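Local coordinates for Plm1 (Streptomyces sp. HK803, PDB 4HXY), which probably reduces the beta-keto group of a polyketide intermediate with NADPH, as the ketoreductase of the first module of phoslactomycin biosynthesis, at residues Asp214-Leu218 and Leu263-Ala268; Leu217-Gly223 and Glu244-Val250; Val274-Gly278 and Ala299-Ala304. Residues are numbered along the deposited sequence.

All three contacts lie in the ketoreductase domain and reach one sheet. Strand 215-220 comes first and serves two of them. Contact 2 closes the shorter loop from it, through helix 229-237 to the neighbouring strand 242-247. Contact 1 starts from the same strand and ends at the C-terminal end of helix 253-265 and the turn after it, so the loop of contact 2 is nested within its span. The two share Leu217 and Leu218. Contact 3 follows, from strand 270-275 to helix 290-310. Contacts 2 and 3 meet through Val250, which packs on His275, Ala277, Ala299 and Gly303, and both touch NADPH. Contact 1 sits farther out, its nearest atoms about 7 Å from those of contact 3.

Contact 1 (Asp214-Leu218 and Leu263-Ala268); sequences DRILL and LAAEGA
This is a strand-to-helix contact in the Rossmann-type domain, where the start of strand 215-220 meets the C-terminal end of helix 253-265. Residues 215-218 are extended. Arg215 and Leu217 direct CB toward the helix end, and Ile216 and Leu218 face the other side of the sheet. The nearest CA atoms, of Arg215 and Ala268, are 8.1 Å apart. Gly267 is the first residue to leave helical phi/psi, in a Schellman motif: its phi is +79°, Ala268 N bonds Leu263 O at 3.0 Å, and Gly267 N bonds Ala264 O at 3.0 Å. Arg215 is nearly stretched (m, t, t), which carries its guanidinium to this cap. Arg215 NH2 forms a salt bridge with Glu266 OE1 at 3.1 Å. Weak bonds run from Arg215 NH1 to Glu266 OE1 (3.3 Å) and Glu266 OE2 (3.4 Å). Ala268 CB lies over one face of the guanidinium, 3.7 Å from Arg215 CZ. Deeper in, Leu217 CD1 meets Leu263 CD1 at 3.5 Å; both leucines are m, t. The ion pair sits at the outer end of a small apolar contact. Strands 189-193 and 242-247 flank strand 215-220, while helices 198-210 and 229-237 cover Ile216 and Leu218 on the sheet's other face.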
loop_
_atom_site.group_PDB
_atom_site.type_symbol
_atom_site.label_atom_id
_atom_site.label_comp_id
_atom_site.label_asym_id
_atom_site.label_seq_id
_atom_site.Cartn_x
_atom_site.Cartn_y
_atom_site.Cartn_z
ATOM N N ASP A 214 16.691 -22.909 -10.972
ATOM C CA ASP A 214 16.445 -24.355 -11.138
ATOM C C ASP A 214 14.970 -24.675 -11.394
ATOM O O ASP A 214 14.663 -25.555 -12.195
ATOM C CB ASP A 214 16.894 -25.120 -9.890
ATOM C CG ASP A 214 18.410 -25.200 -9.742
ATOM O OD1 ASP A 214 19.137 -25.087 -10.768
ATOM O OD2 ASP A 214 18.878 -25.366 -8.574
ATOM N N ARG A 215 14.067 -23.976 -10.706
ATOM C CA ARG A 215 12.631 -24.282 -10.714
ATOM C C ARG A 215 11.815 -23.007 -10.638
ATOM O O ARG A 215 12.122 -22.139 -9.833
ATOM C CB ARG A 215 12.235 -25.112 -9.511
ATOM C CG ARG A 215 12.875 -26.435 -9.423
ATOM C CD ARG A 215 12.053 -27.303 -8.517
ATOM N NE ARG A 215 12.792 -28.516 -8.186
ATOM C CZ ARG A 215 12.308 -29.493 -7.440
ATOM N NH1 ARG A 215 11.070 -29.406 -6.949
ATOM N NH2 ARG A 215 13.064 -30.552 -7.193
ATOM N N ILE A 216 10.777 -22.926 -11.459
ATOM C CA ILE A 216 9.842 -21.808 -11.426
ATOM C C ILE A 216 8.462 -22.355 -11.084
ATOM O O ILE A 216 7.942 -23.227 -11.784
ATOM C CB ILE A 216 9.835 -21.048 -12.759
ATOM C CG1 ILE A 216 11.224 -20.494 -13.047
ATOM C CG2 ILE A 216 8.806 -19.899 -12.725
ATOM C CD1 ILE A 216 11.403 -20.007 -14.470
ATOM N N LEU A 217 7.906 -21.892 -9.973
ATOM C CA LEU A 217 6.593 -22.334 -9.507
ATOM C C LEU A 217 5.605 -21.172 -9.607
ATOM O O LEU A 217 5.827 -20.098 -9.025
ATOM C CB LEU A 217 6.669 -22.825 -8.074
ATOM C CG LEU A 217 7.492 -24.086 -7.759
ATOM C CD1 LEU A 217 7.051 -24.615 -6.418
ATOM C CD2 LEU A 217 7.302 -25.159 -8.812
ATOM N N LEU A 218 4.525 -21.404 -10.351
ATOM C CA LEU A 218 3.481 -20.406 -10.561
ATOM C C LEU A 218 2.319 -20.805 -9.670
ATOM O O LEU A 218 1.749 -21.896 -9.821
ATOM C CB LEU A 218 3.037 -20.367 -12.008
ATOM C CG LEU A 218 4.095 -20.186 -13.086
ATOM C CD1 LEU A 218 3.388 -20.148 -14.420
ATOM C CD2 LEU A 218 4.961 -18.925 -12.882
ATOM N N LEU A 263 9.200 -28.681 -0.787
ATOM C CA LEU A 263 10.299 -28.194 -1.611
ATOM C C LEU A 263 11.626 -28.272 -0.853
ATOM O O LEU A 263 12.640 -28.682 -1.418
ATOM C CB LEU A 263 10.011 -26.762 -2.104
ATOM C CG LEU A 263 8.914 -26.645 -3.182
ATOM C CD1 LEU A 263 8.344 -25.207 -3.242
ATOM C CD2 LEU A 263 9.387 -27.095 -4.564
ATOM N N ALA A 264 11.617 -27.910 0.425
ATOM C CA ALA A 264 12.820 -27.966 1.255
ATOM C C ALA A 264 13.285 -29.419 1.408
ATOM O O ALA A 264 14.488 -29.696 1.376
ATOM C CB ALA A 264 12.588 -27.310 2.622
ATOM N N ALA A 265 12.329 -30.335 1.515
ATOM C CA ALA A 265 12.626 -31.772 1.683
ATOM C C ALA A 265 13.279 -32.388 0.433
ATOM O O ALA A 265 14.093 -33.315 0.537
ATOM C CB ALA A 265 11.347 -32.527 2.056
ATOM N N GLU A 266 12.934 -31.862 -0.735
ATOM C CA GLU A 266 13.563 -32.236 -2.003
ATOM C C GLU A 266 14.947 -31.612 -2.214
ATOM O O GLU A 266 15.610 -31.931 -3.195
ATOM C CB GLU A 266 12.690 -31.776 -3.173
ATOM C CG GLU A 266 11.407 -32.513 -3.348
ATOM C CD GLU A 266 10.696 -32.058 -4.596
ATOM O OE1 GLU A 266 11.153 -32.418 -5.709
ATOM O OE2 GLU A 266 9.688 -31.331 -4.467
ATOM N N GLY A 267 15.367 -30.715 -1.324
ATOM C CA GLY A 267 16.631 -30.006 -1.470
ATOM C C GLY A 267 16.538 -28.864 -2.469
ATOM O O GLY A 267 17.556 -28.432 -3.022
ATOM N N ALA A 268 15.312 -28.388 -2.699
ATOM C CA ALA A 268 15.027 -27.285 -3.632
ATOM C C ALA A 268 14.174 -26.231 -2.934
ATOM O O ALA A 268 13.095 -25.888 -3.409
ATOM C CB ALA A 268 14.323 -27.795 -4.894
#

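Contact 2 (Leu217-Gly223 and Glu244-Val250); sequences LLLSRQG and EAVAVDV. With NDP (NADPH dihydro-nicotinamide-adenine-dinucleotide phosphate), chain C.
Arg221 and Gln222 grip the 2'-phosphate of NADPH. Arg221 N and NE bond NDP O3X at 2.8 and 2.7 Å, and Arg221 NH2 bonds NDP O2X at 2.8 Å. Gln222 N and NE2 reach NDP O1X at 3.0 and 2.8 Å. Val250 N bonds NDP N1A at 3.0 Å, and Asp249 OD1, also bonded to Thr251, accepts from NDP N6A at 3.0 Å. The axes of parallel strand segments 217-220 and 244-247 approach to 4.6 Å, their N-to-C directions 26° apart. Leu217 to Ser220 pair in order with Glu244 to Ala247. Leu218 N bonds Glu244 O (2.9 Å), Val246 N Leu218 O (2.8 Å), Ser220 N Val246 O (3.2 Å) and Val248 N Ser220 O (2.9 Å). Ser220 OG accepts from Gly223 N at 2.9 Å, an ST motif, and is hydrogen-bonded to Thr196 OG1. Leu219 CB packs on Val246 CG2 at 3.9 Å. With helix 229-237 the strands form a beta-alpha-beta unit, and the loops after them bind phosphate and adenine, consistent with a preference for NADPH.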
loop_
_atom_site.group_PDB
_atom_site.type_symbol
_atom_site.label_atom_id
_atom_site.label_comp_id
_atom_site.label_asym_id
_atom_site.label_seq_id
_atom_site.Cartn_x
_atom_site.Cartn_y
_atom_site.Cartn_z
ATOM N N LEU A 217 7.906 -21.892 -9.973
ATOM C CA LEU A 217 6.593 -22.334 -9.507
ATOM C C LEU A 217 5.605 -21.172 -9.607
ATOM O O LEU A 217 5.827 -20.098 -9.025
ATOM C CB LEU A 217 6.669 -22.825 -8.074
ATOM C CG LEU A 217 7.492 -24.086 -7.759
ATOM C CD1 LEU A 217 7.051 -24.615 -6.418
ATOM C CD2 LEU A 217 7.302 -25.159 -8.812
ATOM N N LEU A 218 4.525 -21.404 -10.351
ATOM C CA LEU A 218 3.481 -20.406 -10.561
ATOM C C LEU A 218 2.319 -20.805 -9.670
ATOM O O LEU A 218 1.749 -21.896 -9.821
ATOM C CB LEU A 218 3.037 -20.367 -12.008
ATOM C CG LEU A 218 4.095 -20.186 -13.086
ATOM C CD1 LEU A 218 3.388 -20.148 -14.420
ATOM C CD2 LEU A 218 4.961 -18.925 -12.882
ATOM N N LEU A 219 1.998 -19.961 -8.704
ATOM C CA LEU A 219 0.966 -20.291 -7.705
ATOM C C LEU A 219 -0.262 -19.405 -7.878
ATOM O O LEU A 219 -0.155 -18.180 -7.962
ATOM C CB LEU A 219 1.542 -20.109 -6.298
ATOM C CG LEU A 219 0.657 -20.470 -5.102
ATOM C CD1 LEU A 219 1.501 -20.909 -3.910
ATOM C CD2 LEU A 219 -0.205 -19.268 -4.717
ATOM N N SER A 220 -1.433 -20.036 -7.910
ATOM C CA SER A 220 -2.710 -19.312 -8.030
ATOM C C SER A 220 -3.782 -20.293 -7.612
ATOM O O SER A 220 -3.499 -21.478 -7.476
ATOM C CB SER A 220 -2.931 -18.792 -9.427
ATOM O OG SER A 220 -3.142 -19.843 -10.370
ATOM N N ARG A 221 -5.001 -19.826 -7.358
ATOM C CA ARG A 221 -6.055 -20.771 -6.980
ATOM C C ARG A 221 -6.387 -21.723 -8.128
ATOM O O ARG A 221 -6.730 -22.881 -7.889
ATOM C CB ARG A 221 -7.301 -20.044 -6.525
ATOM C CG ARG A 221 -7.106 -19.303 -5.220
ATOM C CD ARG A 221 -8.147 -18.230 -4.987
ATOM N NE ARG A 221 -8.222 -17.258 -6.058
ATOM C CZ ARG A 221 -9.080 -16.239 -6.064
ATOM N NH1 ARG A 221 -9.909 -16.064 -5.038
ATOM N NH2 ARG A 221 -9.129 -15.411 -7.089
ATOM N N GLN A 222 -6.281 -21.247 -9.352
ATOM C CA GLN A 222 -6.593 -22.072 -10.519
ATOM C C GLN A 222 -5.451 -22.991 -10.898
ATOM O O GLN A 222 -5.686 -24.084 -11.420
ATOM C CB GLN A 222 -6.978 -21.222 -11.705
ATOM C CG GLN A 222 -8.362 -20.612 -11.577
ATOM C CD GLN A 222 -8.637 -19.626 -12.657
ATOM O OE1 GLN A 222 -9.255 -19.949 -13.678
ATOM N NE2 GLN A 222 -8.123 -18.404 -12.478
ATOM N N GLY A 223 -4.219 -22.556 -10.671
ATOM C CA GLY A 223 -3.067 -23.409 -10.966
ATOM C C GLY A 223 -3.025 -23.734 -12.446
ATOM O O GLY A 223 -3.210 -22.869 -13.302
ATOM N N GLU A 244 6.122 -25.448 -13.036
ATOM C CA GLU A 244 4.840 -26.044 -12.763
ATOM C C GLU A 244 3.914 -24.950 -12.272
ATOM O O GLU A 244 4.375 -23.956 -11.693
ATOM C CB GLU A 244 4.974 -27.196 -11.763
ATOM C CG GLU A 244 4.749 -26.921 -10.307
ATOM C CD GLU A 244 4.665 -28.219 -9.464
ATOM O OE1 GLU A 244 5.725 -28.688 -8.988
ATOM O OE2 GLU A 244 3.535 -28.746 -9.249
ATOM N N ALA A 245 2.621 -25.125 -12.517
ATOM C CA ALA A 245 1.616 -24.263 -11.896
ATOM C C ALA A 245 0.949 -25.063 -10.808
ATOM O O ALA A 245 0.532 -26.221 -11.038
ATOM C CB ALA A 245 0.615 -23.745 -12.909
ATOM N N VAL A 246 0.933 -24.520 -9.600
ATOM C CA VAL A 246 0.336 -25.199 -8.459
ATOM C C VAL A 246 -0.960 -24.463 -8.081
ATOM O O VAL A 246 -1.005 -23.238 -8.091
ATOM C CB VAL A 246 1.291 -25.356 -7.251
ATOM C CG1 VAL A 246 2.554 -26.195 -7.639
ATOM C CG2 VAL A 246 1.716 -24.007 -6.657
ATOM N N ALA A 247 -2.005 -25.239 -7.783
ATOM C CA ALA A 247 -3.307 -24.704 -7.430
ATOM C C ALA A 247 -3.385 -24.602 -5.908
ATOM O O ALA A 247 -3.665 -25.575 -5.191
ATOM C CB ALA A 247 -4.436 -25.586 -8.025
ATOM N N VAL A 248 -3.086 -23.400 -5.394
ATOM C CA VAL A 248 -2.967 -23.150 -3.963
ATOM C C VAL A 248 -3.488 -21.746 -3.655
ATOM O O VAL A 248 -3.206 -20.812 -4.375
ATOM C CB VAL A 248 -1.493 -23.290 -3.442
ATOM C CG1 VAL A 248 -1.357 -22.900 -1.981
ATOM C CG2 VAL A 248 -0.974 -24.725 -3.610
ATOM N N ASP A 249 -4.319 -21.652 -2.628
ATOM C CA ASP A 249 -4.721 -20.361 -2.060
ATOM C C ASP A 249 -3.576 -19.823 -1.184
ATOM O O ASP A 249 -3.193 -20.434 -0.195
ATOM C CB ASP A 249 -5.984 -20.599 -1.233
ATOM C CG ASP A 249 -6.600 -19.327 -0.671
ATOM O OD1 ASP A 249 -5.941 -18.285 -0.650
ATOM O OD2 ASP A 249 -7.773 -19.411 -0.243
ATOM N N VAL A 250 -3.065 -18.647 -1.542
ATOM C CA VAL A 250 -1.904 -18.044 -0.880
ATOM C C VAL A 250 -2.181 -17.683 0.585
ATOM O O VAL A 250 -1.246 -17.444 1.348
ATOM C CB VAL A 250 -1.379 -16.814 -1.682
ATOM C CG1 VAL A 250 -2.341 -15.618 -1.549
ATOM C CG2 VAL A 250 0.056 -16.460 -1.265
HETATM P PA NDP C . -4.327 -10.693 -12.550
HETATM O O1A NDP C . -4.082 -11.068 -13.973
HETATM O O2A NDP C . -5.737 -10.711 -12.040
HETATM O O5B NDP C . -3.441 -11.626 -11.605
HETATM C C5B NDP C . -3.780 -11.788 -10.243
HETATM C C4B NDP C . -3.429 -13.189 -9.837
HETATM O O4B NDP C . -3.700 -13.384 -8.464
HETATM C C3B NDP C . -4.240 -14.237 -10.562
HETATM O O3B NDP C . -3.320 -15.226 -11.064
HETATM C C2B NDP C . -5.149 -14.837 -9.513
HETATM O O2B NDP C . -5.359 -16.170 -9.929
HETATM C C1B NDP C . -4.276 -14.659 -8.274
HETATM N N9A NDP C . -4.951 -14.744 -6.985
HETATM C C8A NDP C . -5.994 -13.977 -6.514
HETATM N N7A NDP C . -6.328 -14.406 -5.277
HETATM C C5A NDP C . -5.484 -15.433 -4.937
HETATM C C6A NDP C . -5.349 -16.231 -3.812
HETATM N N6A NDP C . -6.106 -16.128 -2.725
HETATM N N1A NDP C . -4.372 -17.211 -3.822
HETATM C C2A NDP C . -3.524 -17.366 -4.912
HETATM N N3A NDP C . -3.650 -16.587 -6.033
HETATM C C4A NDP C . -4.619 -15.633 -6.021
HETATM O O3 NDP C . -3.756 -9.221 -12.235
HETATM P PN NDP C . -2.390 -8.573 -12.710
HETATM O O1N NDP C . -2.745 -7.326 -13.424
HETATM O O2N NDP C . -1.462 -9.523 -13.355
HETATM O O5D NDP C . -1.770 -8.015 -11.346
HETATM C C5D NDP C . -1.011 -8.830 -10.491
HETATM C C4D NDP C . -0.539 -7.983 -9.321
HETATM O O4D NDP C . 0.034 -6.771 -9.781
HETATM C C3D NDP C . -1.677 -7.592 -8.407
HETATM O O3D NDP C . -1.303 -7.818 -7.082
HETATM C C2D NDP C . -1.871 -6.108 -8.638
HETATM O O2D NDP C . -2.377 -5.429 -7.507
HETATM C C1D NDP C . -0.486 -5.670 -9.066
HETATM N N1N NDP C . -0.528 -4.500 -9.954
HETATM C C2N NDP C . -0.984 -4.611 -11.237
HETATM C C3N NDP C . -1.186 -3.496 -12.052
HETATM C C7N NDP C . -1.606 -3.627 -13.464
HETATM O O7N NDP C . -1.554 -2.471 -14.211
HETATM N N7N NDP C . -2.056 -4.737 -14.028
HETATM C C4N NDP C . -0.584 -2.188 -11.613
HETATM C C5N NDP C . -0.100 -2.177 -10.201
HETATM C C6N NDP C . -0.070 -3.323 -9.442
HETATM P P2B NDP C . -6.509 -17.107 -9.331
HETATM O O1X NDP C . -6.461 -18.351 -10.188
HETATM O O2X NDP C . -7.876 -16.413 -9.416
HETATM O O3X NDP C . -6.248 -17.391 -7.909
#

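Contact 3 (Val274-Gly278 and Ala299-Ala304); sequences VHAAG and AKVEGA. With NDP (NADPH dihydro-nicotinamide-adenine-dinucleotide phosphate), chain C.
His275 makes a direct hydrogen bond from strand 270-275 to helix 290-310. Its chi1 is t and its chi2 is 53°, and CB points toward the helix. His275 NE2 donates to Lys300 O at 2.8 Å, with the acceptor near the ring plane. His275 CE1 lies 3.3 Å from Ala299 O, also at the ring edge. His275 CD2 meets Ala304 CB at 3.7 Å. The other ring nitrogen, ND1, is bonded to Thr193 OG1, so both nitrogens are engaged. The helix has a wider pi-type turn at 299-302, yet Ala304 N still bonds Lys300 O at 3.2 Å. An ideal CB on Gly303 would point toward the histidine, tight at 3.1 Å from His275 CE1, and would clash with Ala299 O. Residues 276-278 leave the strand as a loop along NADPH, in the Rossmann-type fold of the short-chain dehydrogenase/reductase family. Ala277 CB packs on Ala299 CB at 4.3 Å. The nearest CA pair is Gly278 and Lys300, 4.9 Å apart. Gly278 has phi/psi of 168/167°, and an ideal CB would clash with NDP O3D. Lys300 starts extended (chi1 and chi2 t), then bends (chi3 and chi4 m), bringing NZ to the nicotinamide ribose. Lys300 NZ bonds NDP O3D at 2.9 Å and NDP O2D at 3.0 Å, and has a further partner in Asn339. A water lies 3.0 Å from Lys300 NZ, 2.8 Å from Ala277 O and 3.2 Å from His275 O. NDP O3D in turn donates to Ala276 O at 3.1 Å. Gly278 N makes a weak bond to NDP O4B at 3.4 Å, and Ala299 CB lies 3.5 Å from NDP N7A on the adenine.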
loop_
_atom_site.group_PDB
_atom_site.type_symbol
_atom_site.label_atom_id
_atom_site.label_comp_id
_atom_site.label_asym_id
_atom_site.label_seq_id
_atom_site.Cartn_x
_atom_site.Cartn_y
_atom_site.Cartn_z
ATOM N N VAL A 274 8.091 -13.754 -5.569
ATOM C CA VAL A 274 7.498 -12.582 -6.194
ATOM C C VAL A 274 6.003 -12.694 -5.924
ATOM O O VAL A 274 5.368 -13.657 -6.340
ATOM C CB VAL A 274 7.740 -12.514 -7.700
ATOM C CG1 VAL A 274 7.037 -11.262 -8.278
ATOM C CG2 VAL A 274 9.235 -12.465 -7.981
ATOM N N HIS A 275 5.461 -11.741 -5.175
ATOM C CA HIS A 275 4.072 -11.828 -4.729
ATOM C C HIS A 275 3.201 -10.930 -5.587
ATOM O O HIS A 275 3.133 -9.725 -5.359
ATOM C CB HIS A 275 3.987 -11.447 -3.253
ATOM C CG HIS A 275 2.614 -11.493 -2.658
ATOM N ND1 HIS A 275 1.793 -12.603 -2.743
ATOM C CD2 HIS A 275 1.959 -10.594 -1.885
ATOM C CE1 HIS A 275 0.671 -12.359 -2.084
ATOM N NE2 HIS A 275 0.758 -11.161 -1.520
ATOM N N ALA A 276 2.530 -11.537 -6.566
ATOM C CA ALA A 276 1.616 -10.825 -7.457
ATOM C C ALA A 276 0.156 -11.250 -7.288
ATOM O O ALA A 276 -0.713 -10.759 -8.018
ATOM C CB ALA A 276 2.053 -10.978 -8.885
ATOM N N ALA A 277 -0.138 -12.107 -6.318
ATOM C CA ALA A 277 -1.530 -12.457 -6.005
ATOM C C ALA A 277 -2.290 -11.241 -5.494
ATOM O O ALA A 277 -1.802 -10.484 -4.655
ATOM C CB ALA A 277 -1.594 -13.578 -4.970
ATOM N N GLY A 278 -3.519 -11.089 -5.963
ATOM C CA GLY A 278 -4.342 -9.953 -5.592
ATOM C C GLY A 278 -5.575 -9.849 -6.463
ATOM O O GLY A 278 -5.695 -10.521 -7.496
ATOM N N ALA A 299 -5.820 -11.929 -0.257
ATOM C CA ALA A 299 -4.685 -12.501 -1.018
ATOM C C ALA A 299 -3.445 -11.620 -0.909
ATOM O O ALA A 299 -2.324 -12.097 -0.703
ATOM C CB ALA A 299 -5.041 -12.742 -2.476
ATOM N N LYS A 300 -3.638 -10.320 -1.058
ATOM C CA LYS A 300 -2.511 -9.397 -1.091
ATOM C C LYS A 300 -1.835 -9.327 0.279
ATOM O O LYS A 300 -0.647 -9.624 0.408
ATOM C CB LYS A 300 -2.989 -8.024 -1.590
ATOM C CG LYS A 300 -1.878 -7.048 -1.838
ATOM C CD LYS A 300 -2.384 -5.796 -2.595
ATOM C CE LYS A 300 -2.488 -6.000 -4.128
ATOM N NZ LYS A 300 -1.169 -6.072 -4.800
ATOM N N VAL A 301 -2.605 -9.010 1.322
ATOM C CA VAL A 301 -2.047 -8.765 2.662
ATOM C C VAL A 301 -1.814 -10.049 3.463
ATOM O O VAL A 301 -0.714 -10.288 3.980
ATOM C CB VAL A 301 -2.895 -7.805 3.471
ATOM C CG1 VAL A 301 -2.242 -7.531 4.823
ATOM C CG2 VAL A 301 -3.080 -6.485 2.714
ATOM N N GLU A 302 -2.854 -10.855 3.620
ATOM C CA GLU A 302 -2.713 -12.077 4.398
ATOM C C GLU A 302 -1.751 -13.059 3.694
ATOM O O GLU A 302 -0.965 -13.731 4.370
ATOM C CB GLU A 302 -4.085 -12.696 4.706
ATOM C CG GLU A 302 -5.044 -11.732 5.464
ATOM C CD GLU A 302 -4.441 -11.088 6.727
ATOM O OE1 GLU A 302 -3.775 -11.801 7.521
ATOM O OE2 GLU A 302 -4.625 -9.856 6.924
ATOM N N GLY A 303 -1.800 -13.131 2.362
ATOM C CA GLY A 303 -0.800 -13.869 1.580
ATOM C C GLY A 303 0.627 -13.423 1.852
ATOM O O GLY A 303 1.513 -14.228 2.105
ATOM N N ALA A 304 0.873 -12.121 1.792
ATOM C CA ALA A 304 2.212 -11.612 2.030
ATOM C C ALA A 304 2.712 -11.889 3.441
ATOM O O ALA A 304 3.895 -12.233 3.622
ATOM C CB ALA A 304 2.271 -10.125 1.726
HETATM P PA NDP C . -4.327 -10.693 -12.550
HETATM O O1A NDP C . -4.082 -11.068 -13.973
HETATM O O2A NDP C . -5.737 -10.711 -12.040
HETATM O O5B NDP C . -3.441 -11.626 -11.605
HETATM C C5B NDP C . -3.780 -11.788 -10.243
HETATM C C4B NDP C . -3.429 -13.189 -9.837
HETATM O O4B NDP C . -3.700 -13.384 -8.464
HETATM C C3B NDP C . -4.240 -14.237 -10.562
HETATM O O3B NDP C . -3.320 -15.226 -11.064
HETATM C C2B NDP C . -5.149 -14.837 -9.513
HETATM O O2B NDP C . -5.359 -16.170 -9.929
HETATM C C1B NDP C . -4.276 -14.659 -8.274
HETATM N N9A NDP C . -4.951 -14.744 -6.985
HETATM C C8A NDP C . -5.994 -13.977 -6.514
HETATM N N7A NDP C . -6.328 -14.406 -5.277
HETATM C C5A NDP C . -5.484 -15.433 -4.937
HETATM C C6A NDP C . -5.349 -16.231 -3.812
HETATM N N6A NDP C . -6.106 -16.128 -2.725
HETATM N N1A NDP C . -4.372 -17.211 -3.822
HETATM C C2A NDP C . -3.524 -17.366 -4.912
HETATM N N3A NDP C . -3.650 -16.587 -6.033
HETATM C C4A NDP C . -4.619 -15.633 -6.021
HETATM O O3 NDP C . -3.756 -9.221 -12.235
HETATM P PN NDP C . -2.390 -8.573 -12.710
HETATM O O1N NDP C . -2.745 -7.326 -13.424
HETATM O O2N NDP C . -1.462 -9.523 -13.355
HETATM O O5D NDP C . -1.770 -8.015 -11.346
HETATM C C5D NDP C . -1.011 -8.830 -10.491
HETATM C C4D NDP C . -0.539 -7.983 -9.321
HETATM O O4D NDP C . 0.034 -6.771 -9.781
HETATM C C3D NDP C . -1.677 -7.592 -8.407
HETATM O O3D NDP C . -1.303 -7.818 -7.082
HETATM C C2D NDP C . -1.871 -6.108 -8.638
HETATM O O2D NDP C . -2.377 -5.429 -7.507
HETATM C C1D NDP C . -0.486 -5.670 -9.066
HETATM N N1N NDP C . -0.528 -4.500 -9.954
HETATM C C2N NDP C . -0.984 -4.611 -11.237
HETATM C C3N NDP C . -1.186 -3.496 -12.052
HETATM C C7N NDP C . -1.606 -3.627 -13.464
HETATM O O7N NDP C . -1.554 -2.471 -14.211
HETATM N N7N NDP C . -2.056 -4.737 -14.028
HETATM C C4N NDP C . -0.584 -2.188 -11.613
HETATM C C5N NDP C . -0.100 -2.177 -10.201
HETATM C C6N NDP C . -0.070 -3.323 -9.442
HETATM P P2B NDP C . -6.509 -17.107 -9.331
HETATM O O1X NDP C . -6.461 -18.351 -10.188
HETATM O O2X NDP C . -7.876 -16.413 -9.416
HETATM O O3X NDP C . -6.248 -17.391 -7.909
HETATM O O HOH W 1 0.251 -8.629 -4.348
#